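Local structure of cellulose-binding protein (Saccharophagus degradans, 2X32) at residues Leu49-Asn54 with Ala80-Pro85; Ala106-His111 with Ala144-Glu149. The protein binds the long polyisoprenoid octaprenyl pyrophosphate through a YceI-like domain and is implicated in plant cell wall breakdown. One frame throughout, in Å; residues are numbered along the deposited sequence. Where two conformers were deposited one is given.

Both contacts belong to the wall of one lipocalin-like YceI barrel, and both touch the octaprenyl chain of the ligand. Contact 1 pairs two neighbouring strands of the antiparallel sheet; contact 2 lies one strand further on, where strand 99-109 runs out and meets the loop before helix 149-158. Their centres are about 12 Å apart. Strands 79-85 and 99-109 join them directly: Thr81 O and Asp109 N, 2.8 Å apart, probably form a hydrogen bond, and Val84 CG2 packs on Ala106 CB at 3.5 Å. Together they line successive isoprene units, while the diphosphate, hydrogen-bonded to Lys24 NZ, lies away from both.

Contact 1. Residues Leu49-Asn54 with Ala80-Pro85; sequences LVIDLN and ATVTVP. With OTP ((2E,6E,10E,14E,18E,22E,26E)-3,7,11,15,19,23,27,31-octamethyldotriaconta-2,6,10,14,18,22,26,30-octaenyl trihydrogen diphosphate), chain C.
Leu49 and Val82 exchange two backbone hydrogen bonds, Leu49 N to Val82 O at 3.0 Å and Val82 N to Leu49 O at 2.8 Å. Ile51 and Ala80 repeat the pattern, with Ile51 N to Ala80 O at 2.8 Å and Ala80 N to Ile51 O closing the second ring. Between these hydrogen-bonded pairs lies the non-hydrogen-bonded pair Val50 and Thr81, whose CA-H groups approach Ala80 O and Leu49 O, so each of these carbonyls receives an N-H and a CA-H. On their outer sides the strands pair on, Val50 with Ser38 of strand 28-42 and Thr81 with Asp109 of strand 99-109. Leu49, Ile51, Ala80 and Val82 turn their side chains to the face carrying the ligand. Ile51 CG1 is anti to the carbonyl carbon (chi1 -61°), and its CD1 reaches OTP C19 at 3.7 Å; Val82 meets OTP C14 with both methyls, CG1 at 3.7 Å. Two residues on from Ile51, Leu53 CD2 touches both Ala80 CB, 4.1 Å away, and OTP C23 at 4.0 Å. An alanine at Leu53 would probably open a gap beside Ala80 and leave the C23 methyl of the ligand with less to pack on. With their backbone polar groups spent on neighbouring strands, the paired residues offer the prenyl chain a hydrocarbon surface, suited to dispersion contacts with isoprene units.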
ATOM      1  N   LEU A  49      -0.800   0.743  -8.322  1.00  4.34           N
ATOM      2  CA  LEU A  49      -1.478   1.322  -7.174  1.00  3.96           C
ATOM      3  C   LEU A  49      -0.600   2.555  -6.844  1.00  4.71           C
ATOM      4  O   LEU A  49       0.592   2.431  -6.591  1.00  4.14           O
ATOM      5  CB  LEU A  49      -1.509   0.397  -5.965  1.00  3.83           C
ATOM      6  CG  LEU A  49      -2.049   1.050  -4.689  1.00  4.58           C
ATOM      7  CD1 LEU A  49      -3.571   1.358  -4.866  1.00  5.91           C
ATOM      8  CD2 LEU A  49      -1.864   0.122  -3.493  1.00  5.92           C
ATOM      9  N   VAL A  50      -1.192   3.744  -6.816  1.00  4.39           N
ATOM     10  CA  VAL A  50      -0.500   4.955  -6.438  1.00  4.16           C
ATOM     11  C   VAL A  50      -1.098   5.394  -5.072  1.00  4.01           C
ATOM     12  O   VAL A  50      -2.315   5.613  -4.922  1.00  5.67           O
ATOM     13  CB  VAL A  50      -0.681   6.056  -7.458  1.00  3.96           C
ATOM     14  CG1 VAL A  50       0.045   7.365  -7.019  1.00  6.44           C
ATOM     15  CG2 VAL A  50      -0.251   5.596  -8.855  1.00  5.96           C
ATOM     16  N   ILE A  51      -0.210   5.525  -4.096  1.00  3.46           N
ATOM     17  CA  ILE A  51      -0.580   5.846  -2.753  1.00  4.99           C
ATOM     18  C   ILE A  51      -0.202   7.316  -2.495  1.00  2.06           C
ATOM     19  O   ILE A  51       0.962   7.682  -2.565  1.00  3.68           O
ATOM     20  CB  ILE A  51       0.183   4.958  -1.741  1.00  4.60           C
ATOM     21  CG1 ILE A  51      -0.159   3.493  -1.981  1.00  4.37           C
ATOM     22  CG2 ILE A  51      -0.213   5.354  -0.285  1.00  4.85           C
ATOM     23  CD1 ILE A  51       0.944   2.580  -1.720  1.00 10.28           C
ATOM     24  N   ASP A  52      -1.197   8.162  -2.202  1.00  2.41           N
ATOM     25  CA  ASP A  52      -0.952   9.564  -1.942  1.00  2.52           C
ATOM     26  C   ASP A  52      -0.441   9.765  -0.522  1.00  2.56           C
ATOM     27  O   ASP A  52      -1.180   9.644   0.451  1.00  3.04           O
ATOM     28  CB  ASP A  52      -2.247  10.328  -2.169  1.00  2.00           C
ATOM     29  CG  ASP A  52      -2.179  11.797  -1.790  1.00  2.93           C
ATOM     30  OD1 ASP A  52      -1.085  12.285  -1.426  1.00  2.88           O
ATOM     31  OD2 ASP A  52      -3.278  12.447  -1.819  1.00  3.95           O
ATOM     32  N   LEU A  53       0.866  10.019  -0.401  1.00  2.28           N
ATOM     33  CA  LEU A  53       1.467   9.997   0.922  1.00  2.38           C
ATOM     34  C   LEU A  53       1.047  11.230   1.732  1.00  3.04           C
ATOM     35  O   LEU A  53       1.046  11.204   2.985  1.00  3.73           O
ATOM     36  CB  LEU A  53       2.992   9.921   0.800  1.00  2.86           C
ATOM     37  CG  LEU A  53       3.503   8.653   0.153  1.00  2.25           C
ATOM     38  CD1 LEU A  53       5.000   8.742  -0.045  1.00  3.28           C
ATOM     39  CD2 LEU A  53       3.145   7.400   1.010  1.00  2.88           C
ATOM     40  N   ASN A  54       0.573  12.280   1.060  1.00  3.13           N
ATOM     41  CA  ASN A  54      -0.072  13.388   1.772  1.00  2.81           C
ATOM     42  C   ASN A  54      -1.425  13.096   2.403  1.00  3.23           C
ATOM     43  O   ASN A  54      -1.882  13.856   3.260  1.00  3.24           O
ATOM     44  CB  ASN A  54      -0.225  14.620   0.862  1.00  2.00           C
ATOM     45  CG  ASN A  54       1.089  15.328   0.648  1.00  4.91           C
ATOM     46  OD1 ASN A  54       1.771  15.674   1.628  1.00  4.81           O
ATOM     47  ND2 ASN A  54       1.451  15.531  -0.610  1.00  2.92           N
ATOM     48  N   ALA A  80       3.751   7.144  -3.365  1.00  3.72           N
ATOM     49  CA  ALA A  80       4.450   5.837  -3.466  1.00  4.23           C
ATOM     50  C   ALA A  80       3.718   5.046  -4.544  1.00  4.70           C
ATOM     51  O   ALA A  80       2.476   5.108  -4.645  1.00  5.53           O
ATOM     52  CB  ALA A  80       4.470   5.072  -2.144  1.00  5.92           C
ATOM     53  N   THR A  81       4.463   4.390  -5.413  1.00  4.59           N
ATOM     54  CA  THR A  81       3.862   3.736  -6.589  1.00  4.85           C
ATOM     55  C   THR A  81       4.230   2.283  -6.588  1.00  5.26           C
ATOM     56  O   THR A  81       5.427   1.923  -6.490  1.00  5.26           O
ATOM     57  CB  THR A  81       4.375   4.379  -7.858  1.00  5.42           C
ATOM     58  OG1 THR A  81       4.055   5.765  -7.817  1.00  6.85           O
ATOM     59  CG2 THR A  81       3.771   3.709  -9.060  1.00  7.96           C
ATOM     60  N   VAL A  82       3.227   1.412  -6.643  1.00  4.29           N
ATOM     61  CA  VAL A  82       3.425  -0.014  -6.779  1.00  3.78           C
ATOM     62  C   VAL A  82       3.072  -0.434  -8.204  1.00  4.22           C
ATOM     63  O   VAL A  82       2.023  -0.067  -8.725  1.00  5.92           O
ATOM     64  CB  VAL A  82       2.493  -0.816  -5.825  1.00  4.04           C
ATOM     65  CG1 VAL A  82       2.786  -2.295  -5.901  1.00  6.84           C
ATOM     66  CG2 VAL A  82       2.626  -0.323  -4.376  1.00  6.36           C
ATOM     67  N   THR A  83       3.950  -1.210  -8.818  1.00  4.76           N
ATOM     68  CA  THR A  83       3.676  -1.747 -10.134  0.50  5.72           C
ATOM     69  C   THR A  83       3.803  -3.262 -10.099  1.00  6.72           C
ATOM     70  O   THR A  83       4.707  -3.815  -9.456  1.00  7.13           O
ATOM     71  CB  THR A  83       4.616  -1.136 -11.173  0.50  5.88           C
ATOM     72  OG1 THR A  83       4.618   0.290 -11.057  0.50  9.86           O
ATOM     73  CG2 THR A  83       4.167  -1.509 -12.542  0.50  6.01           C
ATOM     74  N   VAL A  84       2.866  -3.965 -10.757  1.00  5.81           N
ATOM     75  CA  VAL A  84       2.766  -5.464 -10.672  1.00  7.75           C
ATOM     76  C   VAL A  84       2.365  -5.950 -12.054  1.00  8.41           C
ATOM     77  O   VAL A  84       1.336  -5.517 -12.554  1.00  7.46           O
ATOM     78  CB  VAL A  84       1.670  -5.906  -9.685  1.00  7.48           C
ATOM     79  CG1 VAL A  84       1.569  -7.476  -9.597  1.00 10.36           C
ATOM     80  CG2 VAL A  84       1.801  -5.305  -8.220  1.00 12.63           C
ATOM     81  N   PRO A  85       3.119  -6.891 -12.637  1.00  9.83           N
ATOM     82  CA  PRO A  85       2.653  -7.545 -13.871  1.00 11.36           C
ATOM     83  C   PRO A  85       1.514  -8.486 -13.581  1.00 10.75           C
ATOM     84  O   PRO A  85       1.547  -9.229 -12.574  1.00 12.34           O
ATOM     85  CB  PRO A  85       3.886  -8.349 -14.359  1.00 11.00           C
ATOM     86  CG  PRO A  85       4.711  -8.458 -13.181  1.00 15.57           C
ATOM     87  CD  PRO A  85       4.539  -7.202 -12.384  1.00 12.61           C
TER
HETATM   88  O7  OTP C1174       3.343   8.444  22.218  0.50 32.14           O
HETATM   89  P2  OTP C1174       3.104   9.849  21.731  0.50 29.91           P
HETATM   90  O5  OTP C1174       3.914  10.883  22.493  0.50 31.96           O
HETATM   91  O6  OTP C1174       1.654  10.207  21.544  0.50 29.44           O
HETATM   92  O4  OTP C1174       3.800   9.860  20.235  1.00 32.65           O
HETATM   93  P1  OTP C1174       3.044   9.970  18.811  1.00 31.70           P
HETATM   94  O2  OTP C1174       2.509   8.578  18.538  1.00 33.32           O
HETATM   95  O3  OTP C1174       2.212  11.223  18.626  1.00 37.61           O
HETATM   96  O1  OTP C1174       4.188  10.067  17.670  1.00 30.72           O
HETATM   97  C40 OTP C1174       4.982   8.888  17.430  1.00 23.59           C
HETATM   98  C39 OTP C1174       4.807   8.406  15.984  1.00 20.06           C
HETATM   99  C37 OTP C1174       4.584   7.146  15.661  1.00 16.74           C
HETATM  100  C38 OTP C1174       4.414   5.963  16.622  1.00 17.55           C
HETATM  101  C36 OTP C1174       4.479   6.763  14.187  1.00 17.38           C
HETATM  102  C35 OTP C1174       5.662   5.999  13.651  1.00 18.06           C
HETATM  103  C34 OTP C1174       5.423   5.568  12.191  1.00 17.41           C
HETATM  104  C32 OTP C1174       5.858   4.432  11.632  1.00 13.20           C
HETATM  105  C33 OTP C1174       6.560   3.375  12.415  1.00 14.32           C
HETATM  106  C31 OTP C1174       5.448   4.161  10.177  1.00 13.34           C
HETATM  107  C30 OTP C1174       6.540   3.901   9.171  1.00 13.68           C
HETATM  108  C29 OTP C1174       5.978   3.542   7.800  1.00 11.86           C
HETATM  109  C27 OTP C1174       6.524   2.658   6.971  1.00 10.61           C
HETATM  110  C28 OTP C1174       7.856   1.950   7.205  1.00 13.01           C
HETATM  111  C26 OTP C1174       5.819   2.239   5.699  1.00 10.32           C
HETATM  112  C25 OTP C1174       4.439   2.813   5.462  1.00  8.88           C
HETATM  113  C24 OTP C1174       3.604   2.054   4.416  1.00  9.27           C
HETATM  114  C22 OTP C1174       3.412   2.417   3.150  1.00  8.65           C
HETATM  115  C23 OTP C1174       3.858   3.717   2.529  1.00 10.54           C
HETATM  116  C21 OTP C1174       2.624   1.492   2.268  1.00  8.95           C
HETATM  117  C20 OTP C1174       3.484   0.801   1.177  1.00 12.14           C
HETATM  118  C19 OTP C1174       2.682  -0.099   0.237  1.00  9.21           C
HETATM  119  C17 OTP C1174       2.652  -1.431   0.255  1.00  8.99           C
HETATM  120  C18 OTP C1174       3.525  -2.321   1.068  1.00 11.92           C
HETATM  121  C16 OTP C1174       1.646  -2.144  -0.635  1.00  8.54           C
HETATM  122  C15 OTP C1174       2.295  -3.059  -1.633  1.00  7.86           C
HETATM  123  C14 OTP C1174       1.332  -3.471  -2.718  1.00  8.57           C
HETATM  124  C12 OTP C1174       1.312  -4.685  -3.321  1.00  8.65           C
HETATM  125  C13 OTP C1174       2.254  -5.813  -2.901  1.00 13.39           C
HETATM  126  C11 OTP C1174       0.362  -5.015  -4.425  1.00  7.24           C
HETATM  127  C10 OTP C1174      -0.703  -4.043  -4.736  1.00  8.19           C
HETATM  128  C9  OTP C1174      -1.805  -4.524  -5.682  1.00  8.40           C
HETATM  129  C7  OTP C1174      -1.959  -4.189  -6.973  1.00  7.54           C
HETATM  130  C8  OTP C1174      -1.143  -3.161  -7.731  1.00  7.25           C
HETATM  131  C6  OTP C1174      -3.074  -4.855  -7.745  1.00  6.38           C
HETATM  132  C5  OTP C1174      -2.630  -6.043  -8.576  1.00  8.10           C
HETATM  133  C4  OTP C1174      -3.740  -6.621  -9.405  1.00  9.13           C
HETATM  134  C2  OTP C1174      -3.877  -7.930  -9.637  1.00  8.20           C
HETATM  135  C3  OTP C1174      -3.010  -9.050  -9.177  1.00 11.22           C
HETATM  136  C1  OTP C1174      -5.020  -8.366 -10.510  1.00  8.78           C

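Contact 2. Residues Ala106-His111 with Ala144-Glu149; sequences ATLDLH and ADYSLE. With OTP ((2E,6E,10E,14E,18E,22E,26E)-3,7,11,15,19,23,27,31-octamethyldotriaconta-2,6,10,14,18,22,26,30-octaenyl trihydrogen diphosphate), chain C.
At the end of strand 99-109 in the YceI-like barrel, Leu108, Leu110 and His111 pack against Tyr146 and Leu148 from the loop leading into helix 149-158. Leu110 CD2 lies over one face of the Tyr146 ring, offset toward the rim and 4.2 Å from the centroid, a CH-pi contact; Leu110 CB approaches CD1 of the same ring. At the hydroxyl end of the ring, Leu108 CD2 makes an oblique approach, 3.6 Å from Tyr146 CZ, with the two side chains crossing at about a right angle. A second CH-pi contact joins His111 to Leu148, whose CD2 stands over the imidazole face at 3.6 Å from its centroid. His111 CG is anti to the backbone N (chi1 -168°), and the ring brings NE2 to 3.1 Å from Ser147 O. Its ND1 has a weak hydrogen bond to Phe72 O, and the Tyr77 ring also meets it. Leu110 and Leu148 touch through CD2 and CD1 at 3.9 Å, and both line the pocket: Leu110 CD1 reaches OTP C23 and Leu148 CD1 OTP C28. Apolar and CH-pi contacts thus tie loop to strand, and methyl groups from both segments form a continuous greasy surface beside consecutive isoprene units.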
ATOM      1  N   ALA A 106       6.254  -7.417  -6.934  1.00  7.92           N
ATOM      2  CA  ALA A 106       5.692  -6.074  -7.131  1.00  8.19           C
ATOM      3  C   ALA A 106       6.809  -5.108  -6.843  1.00  8.23           C
ATOM      4  O   ALA A 106       7.528  -5.260  -5.858  1.00 13.19           O
ATOM      5  CB  ALA A 106       4.562  -5.843  -6.131  1.00  8.42           C
ATOM      6  N   THR A 107       6.957  -4.078  -7.661  1.00  4.95           N
ATOM      7  CA  THR A 107       7.920  -3.040  -7.356  0.50  4.20           C
ATOM      8  C   THR A 107       7.236  -1.917  -6.599  1.00  5.19           C
ATOM      9  O   THR A 107       6.188  -1.439  -7.014  1.00  7.98           O
ATOM     10  CB  THR A 107       8.571  -2.543  -8.645  0.50  5.18           C
ATOM     11  OG1 THR A 107       9.204  -3.654  -9.281  0.50  5.61           O
ATOM     12  CG2 THR A 107       9.653  -1.491  -8.358  0.50  4.34           C
ATOM     13  N   LEU A 108       7.811  -1.564  -5.470  1.00  4.74           N
ATOM     14  CA  LEU A 108       7.342  -0.447  -4.631  1.00  4.47           C
ATOM     15  C   LEU A 108       8.370   0.665  -4.708  1.00  5.37           C
ATOM     16  O   LEU A 108       9.518   0.497  -4.260  1.00  5.34           O
ATOM     17  CB  LEU A 108       7.106  -0.861  -3.182  1.00  4.00           C
ATOM     18  CG  LEU A 108       6.853   0.293  -2.208  1.00  4.89           C
ATOM     19  CD1 LEU A 108       5.543   1.063  -2.529  1.00  6.54           C
ATOM     20  CD2 LEU A 108       6.777  -0.315  -0.755  1.00  6.10           C
ATOM     21  N   ASP A 109       7.963   1.818  -5.228  1.00  4.31           N
ATOM     22  CA  ASP A 109       8.758   3.035  -5.278  1.00  5.27           C
ATOM     23  C   ASP A 109       8.298   3.922  -4.133  1.00  4.24           C
ATOM     24  O   ASP A 109       7.219   4.555  -4.224  1.00  5.28           O
ATOM     25  CB  ASP A 109       8.583   3.724  -6.640  1.00  6.72           C
ATOM     26  CG  ASP A 109       9.212   5.088  -6.704  1.00 10.04           C
ATOM     27  OD1 ASP A 109      10.165   5.318  -5.959  1.00  9.53           O
ATOM     28  OD2 ASP A 109       8.692   5.957  -7.461  1.00 15.43           O
ATOM     29  N   LEU A 110       9.051   3.880  -3.022  1.00  4.93           N
ATOM     30  CA  LEU A 110       8.746   4.599  -1.807  1.00  4.18           C
ATOM     31  C   LEU A 110       9.979   5.291  -1.304  1.00  4.60           C
ATOM     32  O   LEU A 110      11.037   4.648  -1.162  1.00  5.09           O
ATOM     33  CB  LEU A 110       8.277   3.625  -0.737  1.00  4.26           C
ATOM     34  CG  LEU A 110       8.075   4.119   0.689  1.00  3.21           C
ATOM     35  CD1 LEU A 110       6.986   5.269   0.693  1.00  4.70           C
ATOM     36  CD2 LEU A 110       7.656   2.971   1.618  1.00  3.77           C
ATOM     37  N   HIS A 111       9.823   6.574  -0.997  1.00  5.65           N
ATOM     38  CA  HIS A 111      10.873   7.358  -0.397  1.00  4.97           C
ATOM     39  C   HIS A 111      12.193   7.277  -1.164  1.00  6.03           C
ATOM     40  O   HIS A 111      13.291   7.241  -0.569  1.00  6.50           O
ATOM     41  CB  HIS A 111      11.014   6.979   1.069  1.00  5.26           C
ATOM     42  CG  HIS A 111      11.856   7.902   1.887  1.00  5.15           C
ATOM     43  ND1 HIS A 111      11.594   9.245   2.094  1.00  8.81           N
ATOM     44  CD2 HIS A 111      13.005   7.639   2.547  1.00  3.24           C
ATOM     45  CE1 HIS A 111      12.569   9.757   2.859  1.00  2.16           C
ATOM     46  NE2 HIS A 111      13.419   8.796   3.136  1.00  9.67           N
ATOM     47  N   ALA A 144      13.959   0.308   6.995  1.00  7.49           N
ATOM     48  CA  ALA A 144      15.307   0.420   6.496  1.00  8.31           C
ATOM     49  C   ALA A 144      15.426   0.086   5.013  1.00  8.23           C
ATOM     50  O   ALA A 144      16.307   0.656   4.312  1.00 10.47           O
ATOM     51  CB  ALA A 144      16.239  -0.393   7.316  1.00 10.11           C
ATOM     52  N   ASP A 145      14.505  -0.725   4.497  1.00  7.83           N
ATOM     53  CA  ASP A 145      14.511  -1.025   3.071  1.00  7.22           C
ATOM     54  C   ASP A 145      14.226   0.198   2.188  1.00  7.85           C
ATOM     55  O   ASP A 145      14.503   0.190   0.974  1.00  7.91           O
ATOM     56  CB  ASP A 145      13.544  -2.147   2.765  1.00  7.98           C
ATOM     57  CG  ASP A 145      14.069  -3.498   3.177  1.00  6.93           C
ATOM     58  OD1 ASP A 145      15.310  -3.594   3.429  1.00 10.12           O
ATOM     59  OD2 ASP A 145      13.221  -4.410   3.366  1.00 10.64           O
ATOM     60  N   TYR A 146      13.603   1.236   2.772  1.00  6.09           N
ATOM     61  CA  TYR A 146      13.289   2.461   2.023  1.00  6.07           C
ATOM     62  C   TYR A 146      13.899   3.724   2.629  1.00  5.41           C
ATOM     63  O   TYR A 146      13.391   4.823   2.414  1.00  6.31           O
ATOM     64  CB  TYR A 146      11.732   2.591   1.864  1.00  5.03           C
ATOM     65  CG  TYR A 146      11.134   1.353   1.232  1.00  4.75           C
ATOM     66  CD1 TYR A 146      11.071   1.244  -0.138  1.00  6.74           C
ATOM     67  CD2 TYR A 146      10.775   0.234   1.993  1.00  8.50           C
ATOM     68  CE1 TYR A 146      10.622   0.104  -0.770  1.00  7.13           C
ATOM     69  CE2 TYR A 146      10.303  -0.901   1.359  1.00  8.52           C
ATOM     70  CZ  TYR A 146      10.221  -0.945  -0.017  1.00  7.80           C
ATOM     71  OH  TYR A 146       9.835  -2.101  -0.721  1.00 13.69           O
ATOM     72  N   SER A 147      14.996   3.575   3.383  1.00  5.15           N
ATOM     73  CA  SER A 147      15.722   4.662   4.020  1.00  5.52           C
ATOM     74  C   SER A 147      14.798   5.513   4.906  1.00  6.05           C
ATOM     75  O   SER A 147      14.890   6.720   4.904  1.00  6.42           O
ATOM     76  CB  SER A 147      16.425   5.503   2.954  1.00  6.27           C
ATOM     77  OG  SER A 147      17.404   4.666   2.327  1.00 13.73           O
ATOM     78  N   LEU A 148      13.880   4.835   5.601  1.00  4.83           N
ATOM     79  CA  LEU A 148      12.883   5.522   6.467  1.00  5.21           C
ATOM     80  C   LEU A 148      13.232   5.469   7.957  1.00  6.39           C
ATOM     81  O   LEU A 148      12.514   5.976   8.778  1.00  7.20           O
ATOM     82  CB  LEU A 148      11.470   4.962   6.252  1.00  6.62           C
ATOM     83  CG  LEU A 148      10.818   5.370   4.957  1.00  5.83           C
ATOM     84  CD1 LEU A 148       9.514   4.577   4.704  1.00  7.37           C
ATOM     85  CD2 LEU A 148      10.526   6.912   4.929  1.00  8.52           C
ATOM     86  N   GLU A 149      14.311   4.787   8.321  1.00  6.53           N
ATOM     87  CA  GLU A 149      14.644   4.645   9.726  0.50  6.19           C
ATOM     88  C   GLU A 149      14.993   6.009  10.360  1.00  6.60           C
ATOM     89  O   GLU A 149      14.679   6.245  11.534  1.00  7.21           O
ATOM     90  CB  GLU A 149      15.745   3.585   9.924  0.50  7.32           C
ATOM     91  CG  GLU A 149      17.100   3.943   9.327  0.50  9.07           C
ATOM     92  CD  GLU A 149      17.408   3.346   7.955  0.50 10.56           C
ATOM     93  OE1 GLU A 149      16.644   3.525   6.988  0.50  2.00           O
ATOM     94  OE2 GLU A 149      18.488   2.724   7.848  0.50 15.23           O
TER
HETATM   95  O7  OTP C1174       3.343   8.444  22.218  0.50 32.14           O
HETATM   96  P2  OTP C1174       3.104   9.849  21.731  0.50 29.91           P
HETATM   97  O5  OTP C1174       3.914  10.883  22.493  0.50 31.96           O
HETATM   98  O6  OTP C1174       1.654  10.207  21.544  0.50 29.44           O
HETATM   99  O4  OTP C1174       3.800   9.860  20.235  1.00 32.65           O
HETATM  100  P1  OTP C1174       3.044   9.970  18.811  1.00 31.70           P
HETATM  101  O2  OTP C1174       2.509   8.578  18.538  1.00 33.32           O
HETATM  102  O3  OTP C1174       2.212  11.223  18.626  1.00 37.61           O
HETATM  103  O1  OTP C1174       4.188  10.067  17.670  1.00 30.72           O
HETATM  104  C40 OTP C1174       4.982   8.888  17.430  1.00 23.59           C
HETATM  105  C39 OTP C1174       4.807   8.406  15.984  1.00 20.06           C
HETATM  106  C37 OTP C1174       4.584   7.146  15.661  1.00 16.74           C
HETATM  107  C38 OTP C1174       4.414   5.963  16.622  1.00 17.55           C
HETATM  108  C36 OTP C1174       4.479   6.763  14.187  1.00 17.38           C
HETATM  109  C35 OTP C1174       5.662   5.999  13.651  1.00 18.06           C
HETATM  110  C34 OTP C1174       5.423   5.568  12.191  1.00 17.41           C
HETATM  111  C32 OTP C1174       5.858   4.432  11.632  1.00 13.20           C
HETATM  112  C33 OTP C1174       6.560   3.375  12.415  1.00 14.32           C
HETATM  113  C31 OTP C1174       5.448   4.161  10.177  1.00 13.34           C
HETATM  114  C30 OTP C1174       6.540   3.901   9.171  1.00 13.68           C
HETATM  115  C29 OTP C1174       5.978   3.542   7.800  1.00 11.86           C
HETATM  116  C27 OTP C1174       6.524   2.658   6.971  1.00 10.61           C
HETATM  117  C28 OTP C1174       7.856   1.950   7.205  1.00 13.01           C
HETATM  118  C26 OTP C1174       5.819   2.239   5.699  1.00 10.32           C
HETATM  119  C25 OTP C1174       4.439   2.813   5.462  1.00  8.88           C
HETATM  120  C24 OTP C1174       3.604   2.054   4.416  1.00  9.27           C
HETATM  121  C22 OTP C1174       3.412   2.417   3.150  1.00  8.65           C
HETATM  122  C23 OTP C1174       3.858   3.717   2.529  1.00 10.54           C
HETATM  123  C21 OTP C1174       2.624   1.492   2.268  1.00  8.95           C
HETATM  124  C20 OTP C1174       3.484   0.801   1.177  1.00 12.14           C
HETATM  125  C19 OTP C1174       2.682  -0.099   0.237  1.00  9.21           C
HETATM  126  C17 OTP C1174       2.652  -1.431   0.255  1.00  8.99           C
HETATM  127  C18 OTP C1174       3.525  -2.321   1.068  1.00 11.92           C
HETATM  128  C16 OTP C1174       1.646  -2.144  -0.635  1.00  8.54           C
HETATM  129  C15 OTP C1174       2.295  -3.059  -1.633  1.00  7.86           C
HETATM  130  C14 OTP C1174       1.332  -3.471  -2.718  1.00  8.57           C
HETATM  131  C12 OTP C1174       1.312  -4.685  -3.321  1.00  8.65           C
HETATM  132  C13 OTP C1174       2.254  -5.813  -2.901  1.00 13.39           C
HETATM  133  C11 OTP C1174       0.362  -5.015  -4.425  1.00  7.24           C
HETATM  134  C10 OTP C1174      -0.703  -4.043  -4.736  1.00  8.19           C
HETATM  135  C9  OTP C1174      -1.805  -4.524  -5.682  1.00  8.40           C
HETATM  136  C7  OTP C1174      -1.959  -4.189  -6.973  1.00  7.54           C
HETATM  137  C8  OTP C1174      -1.143  -3.161  -7.731  1.00  7.25           C
HETATM  138  C6  OTP C1174      -3.074  -4.855  -7.745  1.00  6.38           C
HETATM  139  C5  OTP C1174      -2.630  -6.043  -8.576  1.00  8.10           C
HETATM  140  C4  OTP C1174      -3.740  -6.621  -9.405  1.00  9.13           C
HETATM  141  C2  OTP C1174      -3.877  -7.930  -9.637  1.00  8.20           C
HETATM  142  C3  OTP C1174      -3.010  -9.050  -9.177  1.00 11.22           C
HETATM  143  C1  OTP C1174      -5.020  -8.366 -10.510  1.00  8.78           C